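Local coordinates for protein UDP-4-amino-4,6-dideoxy-N-acetyl-beta-L-altrosamine transaminase (Helicobacter pylori, PDB 2FNU) that catalyses the pyridoxal phosphate-dependent transfer of an amino group from glutamate to a UDP-linked 4-keto sugar, the second step in pseudaminic acid biosynthesis, at residues I310-H315 with I345-H350; F270-P275 with H284-L289; A5-C10 with H180-I185. One frame throughout, in Å; residues are numbered along the deposited sequence.

Contact 1: residues I310-H315 with I345-H350; sequences ILAQVH and ISLPCH. With UD1 (uridine-diphosphate-N-acetylglucosamine), chain F.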
loop_
_atom_site.group_PDB
_atom_site.type_symbol
_atom_site.label_atom_id
_atom_site.label_comp_id
_atom_site.label_asym_id
_atom_site.label_seq_id
_atom_site.Cartn_x
_atom_site.Cartn_y
_atom_site.Cartn_z
ATOM N N ILE B 310 14.454 24.263 -15.744
ATOM C CA ILE B 310 15.076 22.930 -15.677
ATOM C C ILE B 310 15.001 22.430 -14.241
ATOM O O ILE B 310 15.835 22.809 -13.404
ATOM C CB ILE B 310 16.545 22.979 -16.138
ATOM C CG1 ILE B 310 16.640 23.565 -17.556
ATOM C CG2 ILE B 310 17.179 21.577 -16.115
ATOM C CD1 ILE B 310 18.027 24.023 -17.890
ATOM N N LEU B 311 13.995 21.597 -13.960
ATOM C CA LEU B 311 13.658 21.257 -12.569
ATOM C C LEU B 311 14.491 20.084 -12.078
ATOM O O LEU B 311 13.973 19.023 -11.691
ATOM C CB LEU B 311 12.156 21.028 -12.397
ATOM C CG LEU B 311 11.270 22.149 -12.973
ATOM C CD1 LEU B 311 9.770 21.821 -12.766
ATOM C CD2 LEU B 311 11.618 23.520 -12.389
ATOM N N ALA B 312 15.801 20.318 -12.057
ATOM C CA ALA B 312 16.746 19.268 -11.737
ATOM C C ALA B 312 16.633 18.902 -10.268
ATOM O O ALA B 312 16.161 19.708 -9.454
ATOM C CB ALA B 312 18.167 19.715 -12.066
ATOM N N GLN B 313 17.093 17.696 -9.937
ATOM C CA GLN B 313 16.976 17.175 -8.579
ATOM C C GLN B 313 18.311 16.538 -8.192
ATOM O O GLN B 313 19.147 16.288 -9.056
ATOM C CB GLN B 313 15.820 16.159 -8.547
ATOM C CG GLN B 313 15.519 15.514 -7.204
ATOM C CD GLN B 313 15.276 16.531 -6.114
ATOM O OE1 GLN B 313 16.209 17.165 -5.619
ATOM N NE2 GLN B 313 14.011 16.683 -5.723
ATOM N N VAL B 314 18.520 16.290 -6.899
ATOM C CA VAL B 314 19.729 15.634 -6.436
ATOM C C VAL B 314 19.366 14.266 -5.854
ATOM O O VAL B 314 18.436 14.161 -5.031
ATOM C CB VAL B 314 20.448 16.472 -5.362
ATOM C CG1 VAL B 314 21.686 15.725 -4.802
ATOM C CG2 VAL B 314 20.861 17.841 -5.934
ATOM N N HIS B 315 20.091 13.234 -6.295
ATOM C CA HIS B 315 19.937 11.868 -5.765
ATOM C C HIS B 315 21.321 11.372 -5.311
ATOM O O HIS B 315 22.164 11.115 -6.161
ATOM C CB HIS B 315 19.399 10.965 -6.894
ATOM C CG HIS B 315 18.086 11.418 -7.458
ATOM N ND1 HIS B 315 17.982 12.232 -8.572
ATOM C CD2 HIS B 315 16.817 11.150 -7.072
ATOM C CE1 HIS B 315 16.708 12.456 -8.832
ATOM N NE2 HIS B 315 15.978 11.803 -7.944
ATOM N N ILE B 345 23.892 16.082 -9.860
ATOM C CA ILE B 345 22.643 16.720 -10.297
ATOM C C ILE B 345 22.007 15.795 -11.313
ATOM O O ILE B 345 22.692 15.328 -12.227
ATOM C CB ILE B 345 22.876 18.092 -10.962
ATOM C CG1 ILE B 345 23.578 19.040 -9.982
ATOM C CG2 ILE B 345 21.548 18.681 -11.412
ATOM C CD1 ILE B 345 23.934 20.411 -10.604
ATOM N N SER B 346 20.710 15.518 -11.138
ATOM C CA SER B 346 19.948 14.716 -12.093
ATOM C C SER B 346 19.181 15.614 -13.038
ATOM O O SER B 346 18.359 16.415 -12.605
ATOM C CB SER B 346 18.972 13.797 -11.368
ATOM O OG SER B 346 19.713 12.908 -10.527
ATOM N N LEU B 347 19.458 15.468 -14.331
ATOM C CA LEU B 347 18.812 16.305 -15.348
ATOM C C LEU B 347 17.568 15.659 -15.939
ATOM O O LEU B 347 17.435 14.423 -15.926
ATOM C CB LEU B 347 19.805 16.597 -16.477
ATOM C CG LEU B 347 21.097 17.314 -16.070
ATOM C CD1 LEU B 347 21.963 17.506 -17.319
ATOM C CD2 LEU B 347 20.823 18.670 -15.426
ATOM N N PRO B 348 16.649 16.475 -16.486
ATOM C CA PRO B 348 15.456 15.863 -17.072
ATOM C C PRO B 348 15.758 14.734 -18.060
ATOM O O PRO B 348 16.562 14.885 -18.985
ATOM C CB PRO B 348 14.745 17.041 -17.756
ATOM C CG PRO B 348 15.174 18.248 -16.926
ATOM C CD PRO B 348 16.619 17.952 -16.569
ATOM N N CYS B 349 15.108 13.600 -17.848
ATOM C CA CYS B 349 15.366 12.424 -18.653
ATOM C C CYS B 349 14.155 11.515 -18.483
ATOM O O CYS B 349 13.918 11.002 -17.392
ATOM C CB CYS B 349 16.632 11.719 -18.173
ATOM S SG CYS B 349 17.022 10.238 -19.141
ATOM N N HIS B 350 13.362 11.392 -19.540
ATOM C CA HIS B 350 12.193 10.499 -19.595
ATOM C C HIS B 350 11.809 10.298 -21.060
ATOM O O HIS B 350 12.312 10.993 -21.953
ATOM C CB HIS B 350 11.011 11.039 -18.781
ATOM C CG HIS B 350 10.558 12.393 -19.217
ATOM N ND1 HIS B 350 9.708 12.582 -20.288
ATOM C CD2 HIS B 350 10.834 13.627 -18.726
ATOM C CE1 HIS B 350 9.480 13.877 -20.437
ATOM N NE2 HIS B 350 10.160 14.534 -19.512
HETATM C "C1'" UD1 F . 11.395 10.072 -4.172
HETATM C "C2'" UD1 F . 12.775 9.777 -4.784
HETATM C "C3'" UD1 F . 12.691 8.866 -6.004
HETATM C "C4'" UD1 F . 11.796 7.652 -5.717
HETATM C "C5'" UD1 F . 10.444 7.999 -5.066
HETATM C "C6'" UD1 F . 9.428 8.529 -6.081
HETATM C "C7'" UD1 F . 14.320 11.647 -4.330
HETATM C "C8'" UD1 F . 14.794 13.018 -4.729
HETATM N "N2'" UD1 F . 13.437 11.036 -5.128
HETATM O "O1'" UD1 F . 10.668 10.986 -4.996
HETATM O "O3'" UD1 F . 14.011 8.394 -6.362
HETATM O "O5'" UD1 F . 10.605 8.887 -3.947
HETATM O "O7'" UD1 F . 14.739 11.126 -3.324
HETATM N N1 UD1 F . 6.189 13.775 -10.866
HETATM C C2 UD1 F . 5.343 13.613 -11.981
HETATM N N3 UD1 F . 4.240 12.853 -11.880
HETATM C C4 UD1 F . 3.908 12.244 -10.733
HETATM C C5 UD1 F . 4.703 12.364 -9.593
HETATM C C6 UD1 F . 5.854 13.139 -9.648
HETATM O O2 UD1 F . 5.629 14.179 -13.065
HETATM O O4 UD1 F . 2.873 11.552 -10.690
HETATM C C1B UD1 F . 7.387 14.627 -11.004
HETATM C C2B UD1 F . 6.975 16.055 -10.675
HETATM O "O2'" UD1 F . 7.587 16.949 -11.609
HETATM C C3B UD1 F . 7.515 16.289 -9.281
HETATM C C4B UD1 F . 8.732 15.389 -9.242
HETATM O O4B UD1 F . 8.419 14.267 -10.075
HETATM O O3B UD1 F . 7.870 17.654 -9.031
HETATM C C5B UD1 F . 9.002 14.926 -7.824
HETATM O O5B UD1 F . 10.147 14.086 -7.853
HETATM P PA UD1 F . 10.948 13.814 -6.478
HETATM O O1A UD1 F . 12.002 12.751 -6.751
HETATM O O2A UD1 F . 11.367 15.158 -5.905
HETATM O O3A UD1 F . 9.706 13.203 -5.639
HETATM P PB UD1 F . 9.871 12.238 -4.351
HETATM O O1B UD1 F . 10.762 12.908 -3.316
HETATM O O2B UD1 F . 8.477 11.752 -3.980
#
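Ser346 OG is gripped by two hydrogen bonds, one from His315 ND1 at 2.7 Å and one shared with the carboxylate of Glu344. Its position beside the backbone N (chi1 -61°) brings OG to the edge of the imidazole, only 13° out of the ring plane. The backbones meet in a single antiparallel bridge, the hydrogen-bonded pair Gln313 and Ser346, at the edge of strand 344-347. Ser346 N gives a short bond of 2.7 Å to Gln313 O, nearly along the C=O axis, whereas Gln313 N uses an in-plane lone pair of Ser346 O at 3.2 Å. Ala312 CB presses on this same Ser346 O at 3.3 Å and touches Ile345 CG2, and Ile310 CG2 crosses the Pro348 ring at CD, 3.7 Å away. Gln313 leaves the bridge with CG anti to its backbone N and bends at chi2 (54°). OE1 can then accept from Val314 N at 2.8 Å, which fixes the amide's rotation and directs NE2 to UD1 O2A at 3.1 Å and to Phe217 O of the second subunit. His315 NE2 bonds to Tyr6 OH, the hydroxyl that reaches the diphosphate. The resulting row Glu344-Ser346-His315-Tyr6, running from a carboxylate to a phosphate of the bound UDP-sugar, is consistent with a His315 ring that carries both protons and some positive charge.

Contact 2: residues F270-P275 with H284-L289; sequences FTPLHP and HLYPIL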
loop_
_atom_site.group_PDB
_atom_site.type_symbol
_atom_site.label_atom_id
_atom_site.label_comp_id
_atom_site.label_asym_id
_atom_site.label_seq_id
_atom_site.Cartn_x
_atom_site.Cartn_y
_atom_site.Cartn_z
ATOM N N PHE B 270 31.437 19.683 -15.606
ATOM C CA PHE B 270 30.928 18.476 -14.945
ATOM C C PHE B 270 31.159 17.258 -15.809
ATOM O O PHE B 270 31.418 17.392 -17.012
ATOM C CB PHE B 270 29.424 18.604 -14.629
ATOM C CG PHE B 270 28.584 18.996 -15.816
ATOM C CD1 PHE B 270 28.236 18.058 -16.794
ATOM C CD2 PHE B 270 28.155 20.312 -15.962
ATOM C CE1 PHE B 270 27.476 18.434 -17.900
ATOM C CE2 PHE B 270 27.402 20.709 -17.077
ATOM C CZ PHE B 270 27.054 19.762 -18.040
ATOM N N THR B 271 31.036 16.082 -15.196
ATOM C CA THR B 271 31.225 14.802 -15.884
ATOM C C THR B 271 29.894 14.034 -15.913
ATOM O O THR B 271 29.420 13.618 -14.869
ATOM C CB THR B 271 32.286 13.950 -15.143
ATOM O OG1 THR B 271 33.518 14.695 -15.051
ATOM C CG2 THR B 271 32.545 12.615 -15.853
ATOM N N PRO B 272 29.322 13.809 -17.117
ATOM C CA PRO B 272 28.150 12.945 -17.173
ATOM C C PRO B 272 28.566 11.496 -16.919
ATOM O O PRO B 272 29.653 11.055 -17.340
ATOM C CB PRO B 272 27.658 13.088 -18.619
ATOM C CG PRO B 272 28.430 14.235 -19.195
ATOM C CD PRO B 272 29.703 14.307 -18.452
ATOM N N LEU B 273 27.693 10.736 -16.267
ATOM C CA LEU B 273 27.987 9.325 -16.020
ATOM C C LEU B 273 27.627 8.446 -17.216
ATOM O O LEU B 273 28.191 7.362 -17.378
ATOM C CB LEU B 273 27.231 8.829 -14.785
ATOM C CG LEU B 273 27.687 9.387 -13.430
ATOM C CD1 LEU B 273 26.882 8.725 -12.302
ATOM C CD2 LEU B 273 29.184 9.153 -13.216
ATOM N N HIS B 274 26.699 8.901 -18.058
ATOM C CA HIS B 274 26.172 8.027 -19.123
ATOM C C HIS B 274 27.214 7.452 -20.103
ATOM O O HIS B 274 27.111 6.282 -20.479
ATOM C CB HIS B 274 24.969 8.683 -19.832
ATOM C CG HIS B 274 24.411 7.873 -20.959
ATOM N ND1 HIS B 274 23.461 6.887 -20.793
ATOM C CD2 HIS B 274 24.698 7.899 -22.280
ATOM C CE1 HIS B 274 23.178 6.348 -21.970
ATOM N NE2 HIS B 274 23.914 6.951 -22.887
ATOM N N PRO B 275 28.207 8.258 -20.526
ATOM C CA PRO B 275 29.216 7.689 -21.438
ATOM C C PRO B 275 30.038 6.534 -20.872
ATOM O O PRO B 275 30.730 5.854 -21.649
ATOM C CB PRO B 275 30.133 8.883 -21.745
ATOM C CG PRO B 275 29.246 10.078 -21.551
ATOM C CD PRO B 275 28.426 9.709 -20.333
ATOM N N HIS B 284 16.935 5.546 -15.916
ATOM C CA HIS B 284 15.967 6.223 -15.055
ATOM C C HIS B 284 16.383 7.662 -14.764
ATOM O O HIS B 284 15.526 8.578 -14.783
ATOM C CB HIS B 284 15.722 5.449 -13.749
ATOM C CG HIS B 284 14.894 6.208 -12.776
ATOM N ND1 HIS B 284 13.674 6.763 -13.116
ATOM C CD2 HIS B 284 15.116 6.546 -11.486
ATOM C CE1 HIS B 284 13.185 7.414 -12.073
ATOM N NE2 HIS B 284 14.042 7.301 -11.073
ATOM N N LEU B 285 17.675 7.844 -14.461
ATOM C CA LEU B 285 18.246 9.184 -14.237
ATOM C C LEU B 285 19.327 9.476 -15.254
ATOM O O LEU B 285 19.937 8.536 -15.804
ATOM C CB LEU B 285 18.880 9.318 -12.848
ATOM C CG LEU B 285 18.043 8.969 -11.616
ATOM C CD1 LEU B 285 18.873 9.015 -10.313
ATOM C CD2 LEU B 285 16.851 9.908 -11.502
ATOM N N TYR B 286 19.589 10.766 -15.466
ATOM C CA TYR B 286 20.777 11.197 -16.208
ATOM C C TYR B 286 21.602 12.052 -15.239
ATOM O O TYR B 286 21.359 13.258 -15.120
ATOM C CB TYR B 286 20.401 12.032 -17.447
ATOM C CG TYR B 286 21.610 12.381 -18.272
ATOM C CD1 TYR B 286 22.046 11.527 -19.290
ATOM C CD2 TYR B 286 22.353 13.534 -17.997
ATOM C CE1 TYR B 286 23.186 11.836 -20.060
ATOM C CE2 TYR B 286 23.488 13.831 -18.741
ATOM C CZ TYR B 286 23.890 12.985 -19.764
ATOM O OH TYR B 286 25.013 13.278 -20.512
ATOM N N PRO B 287 22.512 11.420 -14.475
ATOM C CA PRO B 287 23.335 12.156 -13.506
ATOM C C PRO B 287 24.533 12.846 -14.131
ATOM O O PRO B 287 25.206 12.279 -15.005
ATOM C CB PRO B 287 23.851 11.055 -12.551
ATOM C CG PRO B 287 23.062 9.808 -12.909
ATOM C CD PRO B 287 22.725 9.965 -14.377
ATOM N N ILE B 288 24.797 14.060 -13.654
ATOM C CA ILE B 288 26.079 14.700 -13.938
ATOM C C ILE B 288 26.771 14.980 -12.605
ATOM O O ILE B 288 26.090 15.216 -11.588
ATOM C CB ILE B 288 25.923 16.019 -14.753
ATOM C CG1 ILE B 288 25.137 17.070 -13.945
ATOM C CG2 ILE B 288 25.295 15.741 -16.122
ATOM C CD1 ILE B 288 25.053 18.459 -14.634
ATOM N N LEU B 289 28.105 14.955 -12.606
ATOM C CA LEU B 289 28.887 15.233 -11.395
ATOM C C LEU B 289 29.705 16.511 -11.570
ATOM O O LEU B 289 30.619 16.556 -12.401
ATOM C CB LEU B 289 29.832 14.065 -11.050
ATOM C CG LEU B 289 29.185 12.706 -10.804
ATOM C CD1 LEU B 289 30.277 11.661 -10.620
ATOM C CD2 LEU B 289 28.286 12.795 -9.588
HETATM O O HOH W 1 33.396 16.210 -12.621
HETATM O O HOH W 2 24.586 10.731 -17.212
#
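Antiparallel pairing of edge strand 270-272 with the middle strand, 286-290, builds one side of the three-stranded sheet in this fold-type I aminotransferase. Thr271 and Leu289 form the hydrogen-bonded pair, Thr271 N to Leu289 O and Leu289 N to Thr271 O both 2.9 Å with the donors above the carbonyl planes; Pro272 and Ile288 follow as the non-hydrogen-bonded pair. Phe270 and Ile288 both adopt the crowded first torsion (chi1 52° and 63°), CG and CG1 lying between backbone N and carbonyl carbon. Ile288 CD1 thereby rests over the centre of the Phe270 ring, a CH-pi contact 3.7 Å from the centroid. Phe270 packs on Val365 and Leu366 of helix 355-370. On the Thr271 and Leu289 face, Leu273 splits its branches: CD1 crosses Pro287 at CB, while CD2 meets Leu289 CD1 at 3.8 Å. On the Ile288 face, Tyr286, CG anti to its N, lies alongside Pro272, its OH 3.3 Å from Pro272 CB and hydrogen-bonded to Asp261. Past the strand end, Leu273 N bonds Pro287 O, at 3.2 Å. A water accepts from His274 N, donates to Pro287 O and sits 3.2 Å above the plane of the Tyr286 ring, over its centre.

Contact 3: residues A5-C10 with H180-I185; sequences AYSEPC and HAIKPI. With UD1 (uridine-diphosphate-N-acetylglucosamine), chain F; PMP (4'-deoxy-4'-aminopyridoxal-5'-phosphate), chain E.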
loop_
_atom_site.group_PDB
_atom_site.type_symbol
_atom_site.label_atom_id
_atom_site.label_comp_id
_atom_site.label_asym_id
_atom_site.label_seq_id
_atom_site.Cartn_x
_atom_site.Cartn_y
_atom_site.Cartn_z
ATOM N N ALA B 5 10.114 18.835 -15.649
ATOM C CA ALA B 5 10.318 17.955 -14.504
ATOM C C ALA B 5 11.439 16.989 -14.852
ATOM O O ALA B 5 11.651 16.687 -16.037
ATOM C CB ALA B 5 9.039 17.168 -14.223
ATOM N N TYR B 6 12.153 16.496 -13.845
ATOM C CA TYR B 6 13.297 15.632 -14.145
ATOM C C TYR B 6 12.874 14.274 -14.670
ATOM O O TYR B 6 13.620 13.618 -15.386
ATOM C CB TYR B 6 14.267 15.523 -12.964
ATOM C CG TYR B 6 13.910 14.535 -11.866
ATOM C CD1 TYR B 6 14.267 13.190 -11.975
ATOM C CD2 TYR B 6 13.247 14.950 -10.709
ATOM C CE1 TYR B 6 13.978 12.279 -10.975
ATOM C CE2 TYR B 6 12.949 14.037 -9.689
ATOM C CZ TYR B 6 13.314 12.703 -9.825
ATOM O OH TYR B 6 13.039 11.778 -8.836
ATOM N N SER B 7 11.678 13.847 -14.289
ATOM C CA SER B 7 11.055 12.668 -14.897
ATOM C C SER B 7 9.556 12.852 -14.836
ATOM O O SER B 7 9.055 13.619 -14.008
ATOM C CB SER B 7 11.460 11.366 -14.194
ATOM O OG SER B 7 10.955 10.240 -14.904
ATOM N N GLU B 8 8.846 12.175 -15.726
ATOM C CA GLU B 8 7.385 12.153 -15.672
ATOM C C GLU B 8 6.832 10.868 -16.275
ATOM O O GLU B 8 7.544 10.159 -17.000
ATOM C CB GLU B 8 6.792 13.369 -16.374
ATOM C CG GLU B 8 7.165 13.485 -17.786
ATOM C CD GLU B 8 6.788 14.838 -18.396
ATOM O OE1 GLU B 8 6.306 14.807 -19.519
ATOM O OE2 GLU B 8 6.982 15.905 -17.783
ATOM N N PRO B 9 5.556 10.554 -15.982
ATOM C CA PRO B 9 4.979 9.362 -16.576
ATOM C C PRO B 9 4.743 9.576 -18.067
ATOM O O PRO B 9 4.505 10.707 -18.500
ATOM C CB PRO B 9 3.634 9.222 -15.840
ATOM C CG PRO B 9 3.267 10.634 -15.440
ATOM C CD PRO B 9 4.598 11.279 -15.116
ATOM N N CYS B 10 4.779 8.488 -18.823
ATOM C CA CYS B 10 4.620 8.563 -20.268
ATOM C C CYS B 10 3.565 7.560 -20.705
ATOM O O CYS B 10 3.892 6.474 -21.193
ATOM C CB CYS B 10 5.960 8.284 -20.955
ATOM S SG CYS B 10 7.259 9.468 -20.476
ATOM N N HIS B 180 6.518 3.450 -9.559
ATOM C CA HIS B 180 6.100 4.811 -9.241
ATOM C C HIS B 180 5.967 5.622 -10.532
ATOM O O HIS B 180 6.636 5.329 -11.536
ATOM C CB HIS B 180 7.146 5.468 -8.345
ATOM C CG HIS B 180 6.807 6.868 -7.923
ATOM N ND1 HIS B 180 7.180 7.982 -8.655
ATOM C CD2 HIS B 180 6.126 7.333 -6.847
ATOM C CE1 HIS B 180 6.746 9.071 -8.038
ATOM N NE2 HIS B 180 6.121 8.705 -6.929
ATOM N N ALA B 181 5.115 6.647 -10.488
ATOM C CA ALA B 181 4.837 7.537 -11.627
ATOM C C ALA B 181 6.049 7.897 -12.483
ATOM O O ALA B 181 5.933 8.004 -13.701
ATOM C CB ALA B 181 4.194 8.814 -11.110
ATOM N N ILE B 182 7.201 8.116 -11.856
ATOM C CA ILE B 182 8.348 8.645 -12.603
ATOM C C ILE B 182 9.360 7.573 -12.982
ATOM O O ILE B 182 10.441 7.893 -13.503
ATOM C CB ILE B 182 9.038 9.816 -11.865
ATOM C CG1 ILE B 182 9.670 9.320 -10.561
ATOM C CG2 ILE B 182 8.010 10.937 -11.651
ATOM C CD1 ILE B 182 10.484 10.380 -9.789
ATOM N N LYS B 183 9.012 6.306 -12.740
ATOM C CA LYS B 183 9.962 5.210 -12.959
ATOM C C LYS B 183 9.952 4.686 -14.403
ATOM O O LYS B 183 9.144 5.140 -15.225
ATOM C CB LYS B 183 9.708 4.093 -11.956
ATOM C CG LYS B 183 10.096 4.469 -10.513
ATOM C CD LYS B 183 11.597 4.528 -10.312
ATOM C CE LYS B 183 11.933 4.725 -8.827
ATOM N NZ LYS B 183 13.028 5.688 -8.635
ATOM N N PRO B 184 10.886 3.784 -14.739
ATOM C CA PRO B 184 10.982 3.334 -16.137
ATOM C C PRO B 184 9.664 2.918 -16.790
ATOM O O PRO B 184 9.436 3.225 -17.965
ATOM C CB PRO B 184 11.995 2.189 -16.056
ATOM C CG PRO B 184 12.957 2.692 -14.988
ATOM C CD PRO B 184 11.999 3.236 -13.927
ATOM N N ILE B 185 8.820 2.209 -16.046
ATOM C CA ILE B 185 7.404 2.064 -16.428
ATOM C C ILE B 185 6.618 2.366 -15.174
ATOM O O ILE B 185 7.170 2.311 -14.067
ATOM C CB ILE B 185 7.009 0.661 -16.958
ATOM C CG1 ILE B 185 7.180 -0.410 -15.872
ATOM C CG2 ILE B 185 7.742 0.347 -18.277
ATOM C CD1 ILE B 185 6.541 -1.781 -16.237
HETATM C "C1'" UD1 F . 11.395 10.072 -4.172
HETATM C "C2'" UD1 F . 12.775 9.777 -4.784
HETATM C "C3'" UD1 F . 12.691 8.866 -6.004
HETATM C "C4'" UD1 F . 11.796 7.652 -5.717
HETATM C "C5'" UD1 F . 10.444 7.999 -5.066
HETATM C "C6'" UD1 F . 9.428 8.529 -6.081
HETATM C "C7'" UD1 F . 14.320 11.647 -4.330
HETATM C "C8'" UD1 F . 14.794 13.018 -4.729
HETATM N "N2'" UD1 F . 13.437 11.036 -5.128
HETATM O "O1'" UD1 F . 10.668 10.986 -4.996
HETATM O "O3'" UD1 F . 14.011 8.394 -6.362
HETATM O "O5'" UD1 F . 10.605 8.887 -3.947
HETATM O "O7'" UD1 F . 14.739 11.126 -3.324
HETATM N N1 UD1 F . 6.189 13.775 -10.866
HETATM C C2 UD1 F . 5.343 13.613 -11.981
HETATM N N3 UD1 F . 4.240 12.853 -11.880
HETATM C C4 UD1 F . 3.908 12.244 -10.733
HETATM C C5 UD1 F . 4.703 12.364 -9.593
HETATM C C6 UD1 F . 5.854 13.139 -9.648
HETATM O O2 UD1 F . 5.629 14.179 -13.065
HETATM O O4 UD1 F . 2.873 11.552 -10.690
HETATM C C1B UD1 F . 7.387 14.627 -11.004
HETATM C C2B UD1 F . 6.975 16.055 -10.675
HETATM O "O2'" UD1 F . 7.587 16.949 -11.609
HETATM C C3B UD1 F . 7.515 16.289 -9.281
HETATM C C4B UD1 F . 8.732 15.389 -9.242
HETATM O O4B UD1 F . 8.419 14.267 -10.075
HETATM O O3B UD1 F . 7.870 17.654 -9.031
HETATM C C5B UD1 F . 9.002 14.926 -7.824
HETATM O O5B UD1 F . 10.147 14.086 -7.853
HETATM P PA UD1 F . 10.948 13.814 -6.478
HETATM O O1A UD1 F . 12.002 12.751 -6.751
HETATM O O2A UD1 F . 11.367 15.158 -5.905
HETATM O O3A UD1 F . 9.706 13.203 -5.639
HETATM P PB UD1 F . 9.871 12.238 -4.351
HETATM O O1B UD1 F . 10.762 12.908 -3.316
HETATM O O2B UD1 F . 8.477 11.752 -3.980
HETATM N N1 PMP E . 14.294 2.374 -3.615
HETATM C C2 PMP E . 14.772 3.317 -4.487
HETATM C C2A PMP E . 16.199 3.197 -4.972
HETATM C C3 PMP E . 13.926 4.353 -4.909
HETATM O O3 PMP E . 14.371 5.285 -5.802
HETATM C C4 PMP E . 12.600 4.440 -4.423
HETATM C C4A PMP E . 11.693 5.594 -4.793
HETATM N N4A PMP E . 12.419 6.831 -4.981
HETATM C C5 PMP E . 12.123 3.427 -3.585
HETATM C C6 PMP E . 12.974 2.377 -3.246
HETATM C C5A PMP E . 10.699 3.429 -3.058
HETATM O O4P PMP E . 9.864 3.030 -4.129
HETATM P P PMP E . 8.295 3.412 -4.106
HETATM O O1P PMP E . 8.221 4.884 -4.435
HETATM O O2P PMP E . 7.688 2.599 -5.211
HETATM O O3P PMP E . 7.717 3.061 -2.762
HETATM O O HOH W 3 9.591 8.062 -16.606
#
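The active-site turn that carries the cofactor lysine meets the N-terminal loop here, and the two together line the pocket for the UDP-sugar. His180 to Lys183 form a type I beta turn, closed by Lys183 N to His180 O and held by Ile182 N donating to His180 ND1. Across the contact, Ser7 OG, anti to its N (chi1 -174°), donates to an in-plane lone pair of Ile182 O at 2.8 Å and so ties the loop to the turn. Ile182 wedges in between: its CD1 end crosses Tyr6 at about a right angle and packs tightly on OH at 3.1 Å, while its CG2 branch touches the uracil at UD1 N1. Pro9 CD and Ala181 CB also border this base, the latter 3.1 Å from UD1 O4. Tyr6 takes the crowded first torsion (chi1 82°) and turns its ring edge to the diphosphate, giving OH a very short bond of 2.5 Å to UD1 O1A. At the sugar end, the methyl UD1 C6' sits 3.3 Å over the centre of one face of His180. Lys183 is not covalently attached to the cofactor; PMP N4A lies 1.3 Å from UD1 C4', a covalent join in this external aldimine complex, and Lys183 NZ, bent back through chi2 and chi4, donates to PMP O3 at 3.2 Å. Gln30 of the second subunit bonds His180 NE2. The N-terminal loop runs from strand 4-5 to helix 13-23, and the turn lies between strands 174-178 and 191-195 of the large mixed sheet, with Ile185 against helix 233-244.

Contacts 1 and 2 involve the same three-stranded sheet at its two edge strands: strand 286-290 pairs with 270-272 in contact 2 and with 344-347, whose far edge contact 1 uses. Contacts 1 and 3 are buried, touch both UD1 and the second subunit, and are joined by the backbone bond from Cys349 N to Tyr6 O. Contact 2 is only partly buried, with Thr271 exposed, and no other chain touches it; its bonding is mainly strand pairing and apolar packing, with two bridging waters. The pocket contacts rely more on side-chain polar bonds and on the ligands. His284 at the start of segment 284-289 reaches Lys183, so the chain just before strand 286-290 touches the cofactor-attachment lysine.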